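Local atomic coordinates of alkane monooxygenase (Geobacillus thermodenitrificans, PDB entry 3B9O), a protein that binds flavin mononucleotide and belongs to the luciferase-like monooxygenase family of TIM-barrel proteins. Residues Y113-A116 / R117-T121; I151-H154 / D155-Y158; A161-Y164 / L165-C168; S230-G233 / R234-A238; G317-L320 / S321-S324. All coordinates share one frame; numbering follows the deposited sequence.

Contact 1: Y113-A116 / R117-T121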
# COMPACT_ATOMS: atom_id res chain seq x y z
N TYR A 113 -15.66 -1.87 -13.60
CA TYR A 113 -15.45 -1.56 -15.03
C TYR A 113 -14.74 -0.22 -15.16
O TYR A 113 -13.86 -0.09 -16.01
CB TYR A 113 -16.77 -1.53 -15.80
CG TYR A 113 -16.65 -1.56 -17.31
CD1 TYR A 113 -16.30 -2.75 -17.98
CD2 TYR A 113 -16.93 -0.44 -18.06
CE1 TYR A 113 -16.24 -2.78 -19.36
CE2 TYR A 113 -16.90 -0.47 -19.46
CZ TYR A 113 -16.57 -1.64 -20.09
OH TYR A 113 -16.50 -1.68 -21.46
N GLY A 114 -15.10 0.72 -14.29
CA GLY A 114 -14.49 2.06 -14.26
C GLY A 114 -13.07 1.99 -13.70
O GLY A 114 -12.15 2.63 -14.24
N HIS A 115 -12.89 1.20 -12.63
CA HIS A 115 -11.58 0.93 -12.09
C HIS A 115 -10.63 0.27 -13.09
O HIS A 115 -9.42 0.59 -13.14
CB HIS A 115 -11.64 0.08 -10.82
CG HIS A 115 -10.33 0.01 -10.11
ND1 HIS A 115 -9.67 -1.18 -9.89
CD2 HIS A 115 -9.52 0.99 -9.64
CE1 HIS A 115 -8.53 -0.93 -9.26
NE2 HIS A 115 -8.42 0.37 -9.10
N ALA A 116 -11.14 -0.68 -13.87
CA ALA A 116 -10.28 -1.38 -14.78
C ALA A 116 -9.68 -0.43 -15.82
O ALA A 116 -8.49 -0.51 -16.11
CB ALA A 116 -11.03 -2.56 -15.46
N ARG A 117 -10.51 0.45 -16.36
CA ARG A 117 -10.06 1.45 -17.32
C ARG A 117 -9.06 2.42 -16.65
O ARG A 117 -8.07 2.76 -17.27
CB ARG A 117 -11.20 2.26 -17.92
CG ARG A 117 -10.69 3.32 -18.96
CD ARG A 117 -11.79 4.01 -19.71
NE ARG A 117 -12.37 5.05 -18.88
CZ ARG A 117 -13.00 6.12 -19.34
NH1 ARG A 117 -13.18 6.27 -20.66
NH2 ARG A 117 -13.48 7.01 -18.49
N ARG A 118 -9.32 2.86 -15.42
CA ARG A 118 -8.39 3.75 -14.70
C ARG A 118 -6.99 3.13 -14.55
O ARG A 118 -5.96 3.81 -14.78
CB ARG A 118 -8.91 4.17 -13.30
CG ARG A 118 -10.02 5.26 -13.33
CD ARG A 118 -10.29 5.76 -11.92
NE ARG A 118 -11.48 6.61 -11.95
CZ ARG A 118 -12.73 6.18 -11.86
NH1 ARG A 118 -12.99 4.89 -11.66
NH2 ARG A 118 -13.72 7.06 -11.94
N MET A 119 -6.95 1.87 -14.11
CA MET A 119 -5.69 1.15 -13.89
C MET A 119 -4.98 0.86 -15.21
O MET A 119 -3.76 0.96 -15.29
CB MET A 119 -5.91 -0.15 -13.11
CG MET A 119 -6.39 0.06 -11.68
SD MET A 119 -5.29 1.14 -10.72
CE MET A 119 -6.13 2.64 -10.80
N SER A 120 -5.73 0.46 -16.23
CA SER A 120 -5.12 0.27 -17.56
C SER A 120 -4.51 1.60 -18.06
O SER A 120 -3.43 1.60 -18.67
CB SER A 120 -6.12 -0.26 -18.58
OG SER A 120 -6.44 -1.64 -18.35
N THR A 121 -5.21 2.70 -17.80
CA THR A 121 -4.76 4.04 -18.22
C THR A 121 -3.43 4.39 -17.53
O THR A 121 -2.48 4.78 -18.20
CB THR A 121 -5.84 5.13 -17.95
OG1 THR A 121 -7.02 4.82 -18.72
CG2 THR A 121 -5.32 6.53 -18.37
O HOH W 1 -12.61 4.90 -15.95
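M119 has CG anti to its own carbonyl carbon (chi1 -66°), while chi1 of -170° puts the H115 ring beside its carbonyl carbon. These two torsions bring the thioether chain over the imidazole one helical turn earlier. The contact lies on helix 112-125, the connecting helix of the beta-alpha-beta unit between strands 100-106 and 130-135 of the TIM barrel. The two side chains cross obliquely. M119 CG sits 3.6 Å from the centroid of the H115 ring, a CH-pi contact over one face, offset toward the rim. The M119 chain then bends at chi2 and chi3. That bend keeps SD beside the ring, 4.3 Å from the centroid of H115, in an oblique sulfur-aromatic approach. F105 stacks on the same imidazole, and W132 meets it edge-to-face, so the ring is gripped within the buried side of the helix.

Helical backbone bonds run beneath. M119 N gives H115 O a bond of 2.9 Å, and S120 N reaches A116 O at 2.9 Å. A116 O is also bonded by W172 NE1 of helix 154-174. S120 OG bonds H212 NE2, and its link to A116 O is weak and not settled.

On the outer side one water bridges G114 and R117. It donates to G114 O at 2.9 Å and accepts from R117 NE at 2.9 Å. It lies in the guanidinium plane of R117. At the end of the segment R117 O takes two donors from opposite faces of its plane: T121 N at 2.9 Å and T121 OG1 at 2.7 Å.

Contact 2: I151-H154 / D155-Y158. With FMN (flavin mononucleotide), chain C.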
# COMPACT_ATOMS: atom_id res chain seq x y z
N ILE A 151 -25.52 -3.47 3.78
CA ILE A 151 -24.16 -3.30 4.29
C ILE A 151 -23.52 -4.68 4.52
O ILE A 151 -24.06 -5.54 5.24
CB ILE A 151 -24.07 -2.36 5.54
CG1 ILE A 151 -24.35 -0.90 5.16
CG2 ILE A 151 -22.69 -2.42 6.20
CD1 ILE A 151 -25.78 -0.47 5.30
N LEU A 152 -22.38 -4.88 3.86
CA LEU A 152 -21.68 -6.15 3.90
C LEU A 152 -20.89 -6.31 5.19
O LEU A 152 -20.24 -5.36 5.67
CB LEU A 152 -20.78 -6.32 2.67
CG LEU A 152 -21.43 -6.29 1.29
CD1 LEU A 152 -20.40 -6.73 0.26
CD2 LEU A 152 -22.70 -7.17 1.21
N GLU A 153 -20.94 -7.54 5.72
CA GLU A 153 -20.15 -7.95 6.88
C GLU A 153 -18.68 -8.09 6.47
O GLU A 153 -18.41 -8.27 5.29
CB GLU A 153 -20.66 -9.31 7.37
CG GLU A 153 -22.07 -9.28 7.94
CD GLU A 153 -22.08 -9.11 9.45
OE1 GLU A 153 -21.75 -7.99 9.95
OE2 GLU A 153 -22.41 -10.11 10.13
N HIS A 154 -17.77 -8.00 7.44
CA HIS A 154 -16.31 -8.09 7.24
C HIS A 154 -15.87 -9.16 6.22
O HIS A 154 -15.18 -8.84 5.24
CB HIS A 154 -15.60 -8.31 8.58
CG HIS A 154 -14.14 -8.59 8.44
ND1 HIS A 154 -13.17 -7.63 8.58
CD2 HIS A 154 -13.48 -9.74 8.15
CE1 HIS A 154 -11.97 -8.17 8.41
NE2 HIS A 154 -12.14 -9.45 8.14
N ASP A 155 -16.25 -10.43 6.44
CA ASP A 155 -15.80 -11.52 5.59
C ASP A 155 -16.43 -11.47 4.21
O ASP A 155 -15.78 -11.75 3.20
CB ASP A 155 -16.06 -12.89 6.25
CG ASP A 155 -14.95 -13.31 7.23
OD1 ASP A 155 -14.20 -12.44 7.74
OD2 ASP A 155 -14.85 -14.54 7.49
N GLU A 156 -17.71 -11.09 4.18
CA GLU A 156 -18.43 -10.96 2.93
C GLU A 156 -17.82 -9.87 2.01
O GLU A 156 -17.84 -9.98 0.79
CB GLU A 156 -19.89 -10.64 3.24
CG GLU A 156 -20.76 -10.53 2.04
CD GLU A 156 -22.24 -10.44 2.39
OE1 GLU A 156 -22.59 -10.29 3.60
OE2 GLU A 156 -23.04 -10.52 1.41
N ARG A 157 -17.27 -8.82 2.61
CA ARG A 157 -16.52 -7.83 1.83
C ARG A 157 -15.36 -8.45 1.03
O ARG A 157 -15.09 -8.01 -0.08
CB ARG A 157 -15.99 -6.72 2.75
CG ARG A 157 -17.10 -5.78 3.19
CD ARG A 157 -16.67 -4.84 4.29
NE ARG A 157 -17.83 -4.07 4.66
CZ ARG A 157 -17.92 -2.74 4.64
NH1 ARG A 157 -16.88 -1.98 4.32
NH2 ARG A 157 -19.06 -2.18 4.98
N TYR A 158 -14.70 -9.46 1.60
CA TYR A 158 -13.62 -10.18 0.90
C TYR A 158 -14.11 -11.10 -0.22
O TYR A 158 -13.43 -11.26 -1.24
CB TYR A 158 -12.73 -10.96 1.88
CG TYR A 158 -11.67 -10.10 2.54
CD1 TYR A 158 -11.80 -9.67 3.85
CD2 TYR A 158 -10.55 -9.69 1.83
CE1 TYR A 158 -10.81 -8.86 4.45
CE2 TYR A 158 -9.55 -8.88 2.40
CZ TYR A 158 -9.68 -8.46 3.71
OH TYR A 158 -8.68 -7.66 4.26
N1 FMN C . -7.29 0.02 5.02
C2 FMN C . -7.65 1.08 4.26
O2 FMN C . -8.88 1.30 4.08
N3 FMN C . -6.65 1.85 3.72
C4 FMN C . -5.33 1.58 3.93
O4 FMN C . -4.44 2.29 3.41
C4A FMN C . -4.96 0.47 4.71
N5 FMN C . -3.66 0.13 4.96
C5A FMN C . -3.36 -0.95 5.75
C6 FMN C . -2.04 -1.32 6.03
C7 FMN C . -1.76 -2.44 6.84
C7M FMN C . -0.33 -2.85 7.15
C8 FMN C . -2.80 -3.20 7.35
C8M FMN C . -2.51 -4.40 8.22
C9 FMN C . -4.12 -2.84 7.08
C9A FMN C . -4.42 -1.72 6.29
N10 FMN C . -5.71 -1.37 6.03
C10 FMN C . -5.99 -0.30 5.26
C1' FMN C . -6.84 -2.15 6.57
C2' FMN C . -7.34 -3.14 5.50
O2' FMN C . -6.62 -2.98 4.28
C3' FMN C . -8.84 -3.05 5.17
O3' FMN C . -9.30 -1.70 4.95
C4' FMN C . -9.73 -3.86 6.15
O4' FMN C . -10.79 -3.07 6.69
C5' FMN C . -8.97 -4.50 7.32
O5' FMN C . -8.61 -5.79 6.85
P FMN C . -8.47 -7.07 7.81
O1P FMN C . -9.63 -6.95 8.78
O2P FMN C . -8.55 -8.22 6.84
O3P FMN C . -7.15 -6.91 8.54
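I151 and R157 lie side by side and point the same way. I151 CG2 rests at the edge of the guanidinium, 3.8 Å from R157 NH2. L152 follows, and its carbonyl is one anchor of that arginine. R157 NE bonds L152 O at 2.9 Å and almost straight (173°). The acceptor lies in the guanidinium plane, but the donor stands above the carbonyl plane. R157 NH2 adds a weak bond to L152 O and forms a salt bridge with D143. The L152 side chain crosses E156 at about a right angle, with CD2 3.4 Å from E156 OE2. E153 contributes its carbonyl: R157 N bonds E153 O at 3.0 Å. E153 N is buried here and has no partner in the model.

A chi1 of 172° sends the H154 ring beside its own carbonyl carbon and toward Y158. The edge of Y158 faces H154 in an offset edge-to-face pair, centroids 5.7 Å apart and planes at 60°. H154 NE2 is hydrogen-bonded to S230 OG. Y158 OH donates to FMN O2P at 2.6 Å. The start of helix 154-174 thus forms one wall of the phosphate end of the flavin mononucleotide pocket.

Contact 3: A161-Y164 / L165-C168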
# COMPACT_ATOMS: atom_id res chain seq x y z
N ALA A 161 -14.62 -8.68 -2.95
CA ALA A 161 -13.30 -8.44 -3.50
C ALA A 161 -12.81 -9.57 -4.44
O ALA A 161 -12.19 -9.28 -5.48
CB ALA A 161 -12.32 -8.20 -2.36
N ASP A 162 -13.04 -10.84 -4.07
CA ASP A 162 -12.72 -11.95 -4.95
C ASP A 162 -13.31 -11.75 -6.35
O ASP A 162 -12.59 -11.84 -7.35
CB ASP A 162 -13.24 -13.28 -4.38
CG ASP A 162 -12.30 -13.90 -3.37
OD1 ASP A 162 -12.80 -14.45 -2.36
OD2 ASP A 162 -11.06 -13.87 -3.56
N GLU A 163 -14.61 -11.43 -6.40
CA GLU A 163 -15.30 -11.34 -7.69
C GLU A 163 -14.89 -10.03 -8.41
O GLU A 163 -14.81 -10.01 -9.62
CB GLU A 163 -16.82 -11.34 -7.50
CG GLU A 163 -17.56 -11.67 -8.78
CD GLU A 163 -19.05 -11.51 -8.68
OE1 GLU A 163 -19.66 -11.79 -7.62
OE2 GLU A 163 -19.63 -11.10 -9.67
N TYR A 164 -14.63 -8.98 -7.63
CA TYR A 164 -14.15 -7.70 -8.16
C TYR A 164 -12.83 -7.95 -8.95
O TYR A 164 -12.67 -7.50 -10.09
CB TYR A 164 -13.92 -6.74 -6.97
CG TYR A 164 -13.83 -5.28 -7.37
CD1 TYR A 164 -14.85 -4.38 -7.01
CD2 TYR A 164 -12.74 -4.80 -8.13
CE1 TYR A 164 -14.81 -3.04 -7.36
CE2 TYR A 164 -12.69 -3.42 -8.52
CZ TYR A 164 -13.73 -2.57 -8.12
OH TYR A 164 -13.69 -1.24 -8.50
N LEU A 165 -11.89 -8.63 -8.30
CA LEU A 165 -10.63 -9.05 -8.95
C LEU A 165 -10.87 -9.98 -10.15
O LEU A 165 -10.22 -9.85 -11.17
CB LEU A 165 -9.66 -9.64 -7.94
CG LEU A 165 -8.79 -8.63 -7.15
CD1 LEU A 165 -7.93 -9.44 -6.24
CD2 LEU A 165 -7.90 -7.80 -8.08
N GLU A 166 -11.83 -10.92 -10.02
CA GLU A 166 -12.19 -11.83 -11.13
C GLU A 166 -12.49 -10.99 -12.37
O GLU A 166 -11.96 -11.25 -13.46
CB GLU A 166 -13.44 -12.69 -10.76
CG GLU A 166 -13.67 -13.94 -11.66
CD GLU A 166 -15.03 -14.75 -11.47
OE1 GLU A 166 -15.29 -15.60 -12.39
OE2 GLU A 166 -15.83 -14.57 -10.47
N VAL A 167 -13.34 -9.97 -12.18
CA VAL A 167 -13.78 -9.04 -13.25
C VAL A 167 -12.61 -8.27 -13.85
O VAL A 167 -12.45 -8.24 -15.07
CB VAL A 167 -14.86 -8.01 -12.74
CG1 VAL A 167 -15.19 -6.98 -13.79
CG2 VAL A 167 -16.16 -8.76 -12.28
N CYS A 168 -11.77 -7.69 -12.97
CA CYS A 168 -10.59 -6.94 -13.42
C CYS A 168 -9.62 -7.84 -14.17
O CYS A 168 -9.18 -7.52 -15.29
CB CYS A 168 -9.93 -6.22 -12.22
SG CYS A 168 -11.01 -4.90 -11.62
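The C168 thiol lies obliquely beside the Y164 ring, one helical turn on along helix 154-174. C168 SG lies 4.9 Å from the centroid of the Y164 ring and 64° off the ring normal. The sulfur is therefore well away from the ring axis, and its nearest ring atom is Y164 CE2, at 3.8 Å. This is a Cys sulfur-aromatic contact. It forms because C168 has SG anti to its own carbonyl carbon (chi1 -68°), which turns the thiol back along the helix. At the far tip of the ring, Y164 OH bonds E110 O, and the ring also packs on P112 and H115 of helix 112-125.

A second pair, E163 and E166, meets at a slant on another side of the helix. Their carboxylate planes are 64° apart. E166 OE2 comes within 3.8 Å of E163 CG, while it stays 5.2 Å from E163 OE2. Backbone bonds hold this turn, with L165 N on A161 O at 2.9 Å and C168 N on Y164 O at 3.0 Å.

D162, one turn before E166, forms a salt bridge through OD1 with R232 of helix 231-240. The two glutamates carry like charges, but each has its own partners. E163 is bonded by Y205 N, F206 N and H201 NE2, and E166 OE1 pairs with K170 NZ. These donors probably offset the mutual repulsion and keep both carboxylates ionised.

Contact 4: S230-G233 / R234-A238. With FMN (flavin mononucleotide), chain C.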
# COMPACT_ATOMS: atom_id res chain seq x y z
N SER A 230 -6.62 -9.82 9.04
CA SER A 230 -7.63 -10.79 9.48
C SER A 230 -7.39 -12.12 8.81
O SER A 230 -6.67 -12.20 7.80
CB SER A 230 -9.04 -10.28 9.18
OG SER A 230 -9.25 -10.29 7.78
N GLU A 231 -7.96 -13.19 9.37
CA GLU A 231 -7.75 -14.50 8.78
C GLU A 231 -8.26 -14.55 7.33
O GLU A 231 -7.60 -15.09 6.46
CB GLU A 231 -8.37 -15.60 9.64
CG GLU A 231 -8.13 -16.97 9.06
CD GLU A 231 -8.53 -18.11 9.96
OE1 GLU A 231 -8.57 -19.26 9.46
OE2 GLU A 231 -8.79 -17.85 11.16
N ARG A 232 -9.42 -13.94 7.10
CA ARG A 232 -9.97 -13.83 5.74
C ARG A 232 -9.04 -13.03 4.80
O ARG A 232 -8.85 -13.41 3.64
CB ARG A 232 -11.37 -13.18 5.80
CG ARG A 232 -12.17 -13.23 4.48
CD ARG A 232 -12.37 -14.67 3.97
NE ARG A 232 -12.97 -14.68 2.63
CZ ARG A 232 -12.31 -14.54 1.47
NH1 ARG A 232 -10.98 -14.37 1.44
NH2 ARG A 232 -12.98 -14.60 0.32
N GLY A 233 -8.52 -11.91 5.30
CA GLY A 233 -7.52 -11.10 4.60
C GLY A 233 -6.27 -11.89 4.22
O GLY A 233 -5.83 -11.84 3.08
N ARG A 234 -5.73 -12.68 5.15
CA ARG A 234 -4.52 -13.47 4.87
C ARG A 234 -4.82 -14.48 3.82
O ARG A 234 -3.99 -14.75 2.97
CB ARG A 234 -3.96 -14.16 6.13
CG ARG A 234 -3.11 -13.26 7.01
CD ARG A 234 -2.53 -14.02 8.23
NE ARG A 234 -3.44 -13.75 9.33
CZ ARG A 234 -4.02 -14.61 10.13
NH1 ARG A 234 -3.79 -15.92 10.08
NH2 ARG A 234 -4.82 -14.11 11.04
N GLU A 235 -6.03 -15.05 3.87
CA GLU A 235 -6.44 -16.01 2.85
C GLU A 235 -6.54 -15.35 1.47
O GLU A 235 -6.18 -15.94 0.43
CB GLU A 235 -7.79 -16.63 3.22
CG GLU A 235 -8.20 -17.76 2.30
CD GLU A 235 -7.35 -19.02 2.48
OE1 GLU A 235 -7.32 -19.83 1.55
OE2 GLU A 235 -6.70 -19.19 3.54
N PHE A 236 -7.07 -14.13 1.47
CA PHE A 236 -7.21 -13.32 0.25
C PHE A 236 -5.86 -12.98 -0.37
O PHE A 236 -5.69 -13.11 -1.57
CB PHE A 236 -7.97 -12.02 0.54
CG PHE A 236 -8.27 -11.21 -0.70
CD1 PHE A 236 -9.40 -11.48 -1.44
CD2 PHE A 236 -7.44 -10.18 -1.11
CE1 PHE A 236 -9.70 -10.74 -2.58
CE2 PHE A 236 -7.75 -9.42 -2.26
CZ PHE A 236 -8.88 -9.71 -2.98
N ALA A 237 -4.94 -12.49 0.46
CA ALA A 237 -3.53 -12.35 0.11
C ALA A 237 -2.92 -13.60 -0.53
O ALA A 237 -2.29 -13.51 -1.59
CB ALA A 237 -2.71 -11.95 1.39
N ALA A 238 -3.12 -14.77 0.09
CA ALA A 238 -2.57 -16.05 -0.40
C ALA A 238 -3.07 -16.37 -1.79
O ALA A 238 -2.30 -16.84 -2.66
CB ALA A 238 -2.92 -17.20 0.59
N1 FMN C . -7.29 0.02 5.02
C2 FMN C . -7.65 1.08 4.26
O2 FMN C . -8.88 1.30 4.08
N3 FMN C . -6.65 1.85 3.72
C4 FMN C . -5.33 1.58 3.93
O4 FMN C . -4.44 2.29 3.41
C4A FMN C . -4.96 0.47 4.71
N5 FMN C . -3.66 0.13 4.96
C5A FMN C . -3.36 -0.95 5.75
C6 FMN C . -2.04 -1.32 6.03
C7 FMN C . -1.76 -2.44 6.84
C7M FMN C . -0.33 -2.85 7.15
C8 FMN C . -2.80 -3.20 7.35
C8M FMN C . -2.51 -4.40 8.22
C9 FMN C . -4.12 -2.84 7.08
C9A FMN C . -4.42 -1.72 6.29
N10 FMN C . -5.71 -1.37 6.03
C10 FMN C . -5.99 -0.30 5.26
C1' FMN C . -6.84 -2.15 6.57
C2' FMN C . -7.34 -3.14 5.50
O2' FMN C . -6.62 -2.98 4.28
C3' FMN C . -8.84 -3.05 5.17
O3' FMN C . -9.30 -1.70 4.95
C4' FMN C . -9.73 -3.86 6.15
O4' FMN C . -10.79 -3.07 6.69
C5' FMN C . -8.97 -4.50 7.32
O5' FMN C . -8.61 -5.79 6.85
P FMN C . -8.47 -7.07 7.81
O1P FMN C . -9.63 -6.95 8.78
O2P FMN C . -8.55 -8.22 6.84
O3P FMN C . -7.15 -6.91 8.54
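The phosphate-binding N terminus of helix 231-240 is formed here, where S230 caps the first turn and its carbonyl accepts from R234 N at 2.9 Å. The helix belongs to the beta-alpha-beta unit between strands 223-227 and 243-246 of the barrel. S230 OG lies between its backbone N and carbonyl carbon (chi1 69°), a torsion that turns it back over the helix end. There it accepts from G233 N at 3.1 Å, an N-cap bond. It also donates to FMN O2P, although the modelled separation of 2.4 Å is very short and its exact value is doubtful. S230 N donates to FMN O3P at 3.0 Å. Two groups of one residue thus grip two phosphate oxygens. The helix end would be expected to favour the negative charge. G233 has no side chain, and its CA comes to 3.8 Å from FMN O2P.

Further along, R232 and F236 meet with their flat groups 44° apart. R232 NH1 approaches F236 CB at 3.9 Å. Besides D162, R232 NH2 has a further salt-bridge partner in D159 of helix 154-174. R234 folds back along the first turn, with a bend at chi3. Its NH1 reaches D260 in a salt bridge and its NE bonds M229 O. One face of the R234 guanidinium covers the backbone of E231, with E231 CA 3.7 Å above the plane.

Contact 5: G317-L320 / S321-S324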
# COMPACT_ATOMS: atom_id res chain seq x y z
N GLY A 317 -12.56 -0.11 15.59
CA GLY A 317 -13.99 -0.10 15.88
C GLY A 317 -14.29 0.16 17.35
O GLY A 317 -15.46 0.34 17.70
N TYR A 318 -13.24 0.20 18.17
CA TYR A 318 -13.32 0.47 19.62
C TYR A 318 -13.19 1.96 19.93
O TYR A 318 -12.14 2.59 19.65
CB TYR A 318 -12.26 -0.31 20.42
CG TYR A 318 -12.54 -1.80 20.46
CD1 TYR A 318 -11.91 -2.67 19.56
CD2 TYR A 318 -13.46 -2.34 21.39
CE1 TYR A 318 -12.20 -4.05 19.58
CE2 TYR A 318 -13.75 -3.71 21.42
CZ TYR A 318 -13.11 -4.56 20.51
OH TYR A 318 -13.39 -5.90 20.53
N ASP A 319 -14.26 2.51 20.51
CA ASP A 319 -14.25 3.86 21.04
C ASP A 319 -13.81 3.85 22.51
O ASP A 319 -14.63 3.60 23.40
CB ASP A 319 -15.66 4.48 20.92
CG ASP A 319 -15.75 5.85 21.58
OD1 ASP A 319 -14.73 6.34 22.08
OD2 ASP A 319 -16.84 6.44 21.60
N LEU A 320 -12.53 4.18 22.76
CA LEU A 320 -11.97 4.05 24.12
C LEU A 320 -12.47 5.07 25.15
O LEU A 320 -12.13 4.98 26.35
CB LEU A 320 -10.43 4.11 24.10
CG LEU A 320 -9.70 3.05 23.27
CD1 LEU A 320 -8.19 3.18 23.44
CD2 LEU A 320 -10.19 1.63 23.65
N SER A 321 -13.26 6.06 24.70
CA SER A 321 -13.75 7.12 25.58
C SER A 321 -14.85 6.51 26.41
O SER A 321 -15.13 6.98 27.52
CB SER A 321 -14.28 8.31 24.78
OG SER A 321 -15.51 7.99 24.19
N LYS A 322 -15.46 5.48 25.82
CA LYS A 322 -16.49 4.62 26.39
C LYS A 322 -16.02 3.59 27.42
O LYS A 322 -16.76 2.65 27.72
CB LYS A 322 -17.13 3.80 25.27
CG LYS A 322 -18.09 4.54 24.40
CD LYS A 322 -19.20 3.63 23.92
CE LYS A 322 -18.80 2.81 22.71
NZ LYS A 322 -19.96 2.72 21.76
N TYR A 323 -14.79 3.72 27.93
CA TYR A 323 -14.19 2.67 28.74
C TYR A 323 -13.56 3.26 29.98
O TYR A 323 -12.93 4.32 29.92
CB TYR A 323 -13.14 1.85 27.94
CG TYR A 323 -13.69 0.86 26.92
CD1 TYR A 323 -13.83 -0.49 27.23
CD2 TYR A 323 -14.07 1.27 25.64
CE1 TYR A 323 -14.34 -1.40 26.29
CE2 TYR A 323 -14.59 0.37 24.70
CZ TYR A 323 -14.70 -0.96 25.03
OH TYR A 323 -15.21 -1.85 24.11
N SER A 324 -13.72 2.56 31.10
CA SER A 324 -12.90 2.84 32.28
C SER A 324 -11.44 2.49 31.95
O SER A 324 -11.16 1.59 31.17
CB SER A 324 -13.37 1.99 33.48
OG SER A 324 -12.51 2.17 34.61
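D319 and S321 form the tight part of this contact, a turn in the loop between helices 305-316 and 334-341. S321 OG donates to D319 OD1 at 2.8 Å, on the syn side of the carboxylate. S321 N reaches D319 OD1 as well, at 3.0 Å, from above the carboxylate plane. Both donors approach from the same face. The bond from S321 N makes D319 the head of an Asx turn. The D319 carboxylate swings to the carbonyl side of its backbone (chi1 174°), and this brings OD1 to the backbone N and hydroxyl of S321. The main chain turns with it. K322 N bonds D319 O at 3.2 Å, closing a type I beta turn with L320 and S321 at its corners. A weaker bond from Y323 N to L320 O follows.

L320 turns its side chain into a buried apolar patch. It packs on L309 and Y312 of helix 305-316 and on I337, I338 and M341 of helix 334-341. The Y323 ring presents its edge to the D319 carbonyl, with Y323 CD2 3.3 Å from D319 O. Y323 OH reaches the edge of the Y318 ring, 3.3 Å from Y318 CD2.

The looser element is K322, which is exposed. K322 CB lies 3.1 Å from D319 O, and CG lies beside D319 OD2. K322 NZ stays 4.9 Å from D319 OD2, too far for contact.

R67 N is a further donor to D319 OD1. Three hydrogen bonds therefore converge on one buried carboxylate oxygen, which would be expected to favour the ionised aspartate and fix its rotation.

The five contacts follow one another along the chain, and none nests in or crosses another. Contact 1 lies within helix 112-125, between two barrel strands. Contact 2 closes the turn leading from the loop after helix 140-145 into helix 154-174, and contact 3 continues along that helix. H115 of contact 1 packs on Y164 of contact 3, joining the two helices. Contact 4 starts helix 231-240 and touches both 2 and 3. With contact 2 it shares the flavin mononucleotide phosphate; with contact 3 it is joined by a salt bridge and by packing of F236. Contact 5 closes a turn in the loop between helices 305-316 and 334-341. It touches none of the others.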